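Local atomic coordinates of galactose-binding lectin (Enterobacter cloacae subsp. cloacae, PDB entry 6YF6), a protein that binds a fucoside at a calcium site, and probably galactose, through this C-terminal PA-IL-like lectin domain of a longer protein. Residues Val38-Arg43 / Gly50-Lys55. Sequence-based numbering, arbitrary orientation.
Sequences VEFITR and GEILKK. With CA (calcium ion), chain D.
The ring of Phe40 reaches across to Ile52 and Leu53 with its far end, so that one aromatic side chain supplies every close side-chain approach from residues 38-43 to residues 50-55. CE2 of Phe40 lies 3.6 Å from CD1 of Ile52, and CZ of Phe40 is 4.0 Å from the same methyl, which meets the ring obliquely. In Ile52 the CG1 branch sits between the backbone N and the carbonyl carbon (chi1 64°) and runs on fully extended, bringing CG1 as well as the terminal methyl alongside CE2. Leu53 comes instead at the ring edge, near its plane, where its CG is 4.1 Å from CZ of Phe40. The backbones stay well apart, with 9.1 Å between CA of Phe40 and CA of Ile52, and the contact is purely apolar and buried. Leu53 marks a corner in the chain, which lets consecutive residues address the same ring.

Just beyond Phe40 the strand gives way to the loop that contributes Ile41 and Thr42 to the sugar and calcium site. The carbonyl oxygen of Ile41 binds calcium at 2.4 Å, while Thr42 grips it twice, through its backbone O and, at 2.3 Å, through OG1. Ser130, Gly132 and Asp134 complete the protein side of the metal site, and the bound selenofucoside touches Thr42. The Phe40 side chain lies about 6 Å from that of Asp134, so the hydrophobic contact is close to the calcium site.

Within this chain, strands 29-40 and 50-58 are outermost members of two different four-stranded antiparallel sheets, and Phe40 bridges them. Its ring also stacks on Phe135 of strand 135-143, the neighbour of strand 29-40, and Ile52 packs on both Phe135 and Val123 of strand 118-125. In the dimer, antiparallel pairing runs on from Val38, Glu39, Leu53 and Lys54 into a strand of the second subunit.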
# COMPACT_ATOMS: atom_id res chain seq x y z
N VAL A 38 -2.76 -6.42 -11.41
CA VAL A 38 -3.34 -7.42 -12.29
C VAL A 38 -4.86 -7.31 -12.23
O VAL A 38 -5.44 -7.29 -11.14
CB VAL A 38 -2.89 -8.84 -11.89
CG1 VAL A 38 -3.48 -9.88 -12.85
CG2 VAL A 38 -1.38 -8.95 -11.85
N GLU A 39 -5.50 -7.25 -13.38
CA GLU A 39 -6.95 -7.15 -13.47
C GLU A 39 -7.54 -8.51 -13.80
O GLU A 39 -7.09 -9.17 -14.74
CB GLU A 39 -7.37 -6.11 -14.52
CG GLU A 39 -8.87 -5.94 -14.68
CD GLU A 39 -9.26 -4.51 -15.03
OE1 GLU A 39 -8.98 -3.60 -14.22
OE2 GLU A 39 -9.83 -4.30 -16.13
N PHE A 40 -8.54 -8.92 -13.03
CA PHE A 40 -9.28 -10.16 -13.25
C PHE A 40 -10.68 -9.77 -13.71
O PHE A 40 -11.55 -9.47 -12.88
CB PHE A 40 -9.32 -11.01 -11.99
CG PHE A 40 -7.96 -11.43 -11.49
CD1 PHE A 40 -7.16 -10.54 -10.78
CD2 PHE A 40 -7.48 -12.70 -11.73
CE1 PHE A 40 -5.92 -10.92 -10.32
CE2 PHE A 40 -6.23 -13.09 -11.27
CZ PHE A 40 -5.45 -12.20 -10.57
N ILE A 41 -10.90 -9.75 -15.02
CA ILE A 41 -12.21 -9.40 -15.59
C ILE A 41 -13.10 -10.61 -15.82
O ILE A 41 -14.30 -10.44 -16.10
CB ILE A 41 -11.98 -8.62 -16.90
CG1 ILE A 41 -13.19 -7.75 -17.24
CG2 ILE A 41 -11.65 -9.58 -18.03
CD1 ILE A 41 -13.42 -6.61 -16.25
N THR A 42 -12.57 -11.83 -15.70
CA THR A 42 -13.31 -13.08 -15.79
C THR A 42 -14.33 -13.08 -16.92
O THR A 42 -15.53 -12.83 -16.71
CB THR A 42 -13.99 -13.39 -14.45
OG1 THR A 42 -14.86 -12.32 -14.06
CG2 THR A 42 -12.94 -13.60 -13.38
N ARG A 43 -13.86 -13.38 -18.13
CA ARG A 43 -14.68 -13.29 -19.32
C ARG A 43 -15.76 -14.38 -19.34
O ARG A 43 -15.66 -15.38 -18.62
CB ARG A 43 -13.82 -13.43 -20.57
CG ARG A 43 -12.74 -12.36 -20.75
CD ARG A 43 -11.97 -12.66 -22.02
NE ARG A 43 -10.79 -11.83 -22.23
CZ ARG A 43 -10.01 -11.93 -23.29
NH1 ARG A 43 -10.29 -12.83 -24.24
NH2 ARG A 43 -8.94 -11.15 -23.42
N GLY A 50 -10.40 -21.86 -8.99
CA GLY A 50 -9.17 -22.60 -8.95
C GLY A 50 -8.01 -21.68 -8.66
O GLY A 50 -8.18 -20.57 -8.14
N GLU A 51 -6.81 -22.13 -9.01
CA GLU A 51 -5.60 -21.34 -8.78
C GLU A 51 -5.45 -20.32 -9.91
O GLU A 51 -5.31 -20.69 -11.08
CB GLU A 51 -4.39 -22.26 -8.68
CG GLU A 51 -4.53 -23.29 -7.55
CD GLU A 51 -3.30 -24.16 -7.34
OE1 GLU A 51 -2.39 -24.15 -8.19
OE2 GLU A 51 -3.25 -24.87 -6.31
N ILE A 52 -5.50 -19.03 -9.55
CA ILE A 52 -5.49 -17.96 -10.54
C ILE A 52 -4.13 -17.29 -10.69
O ILE A 52 -3.88 -16.66 -11.73
CB ILE A 52 -6.55 -16.89 -10.18
CG1 ILE A 52 -6.21 -16.22 -8.85
CG2 ILE A 52 -7.94 -17.53 -10.12
CD1 ILE A 52 -7.18 -15.14 -8.42
N LEU A 53 -3.26 -17.37 -9.68
CA LEU A 53 -1.90 -16.86 -9.76
C LEU A 53 -1.00 -17.85 -9.04
O LEU A 53 -1.34 -18.33 -7.96
CB LEU A 53 -1.76 -15.48 -9.10
CG LEU A 53 -1.87 -14.19 -9.92
CD1 LEU A 53 -1.49 -13.02 -9.01
CD2 LEU A 53 -1.02 -14.22 -11.18
N LYS A 54 0.17 -18.13 -9.62
CA LYS A 54 1.06 -19.14 -9.06
C LYS A 54 2.50 -18.64 -9.08
O LYS A 54 2.90 -17.90 -9.99
CB LYS A 54 0.95 -20.47 -9.83
CG LYS A 54 -0.33 -21.24 -9.53
CD LYS A 54 -0.51 -22.43 -10.46
CE LYS A 54 0.29 -23.63 -9.98
NZ LYS A 54 0.18 -24.77 -10.94
N LYS A 55 3.25 -19.04 -8.06
CA LYS A 55 4.68 -18.75 -7.99
C LYS A 55 5.37 -19.78 -7.11
O LYS A 55 4.87 -20.11 -6.03
CB LYS A 55 4.95 -17.35 -7.44
CG LYS A 55 6.44 -17.07 -7.26
CD LYS A 55 6.73 -15.62 -6.91
CE LYS A 55 8.21 -15.40 -6.66
NZ LYS A 55 8.53 -13.97 -6.41
CA CA D . -16.41 -10.94 -15.11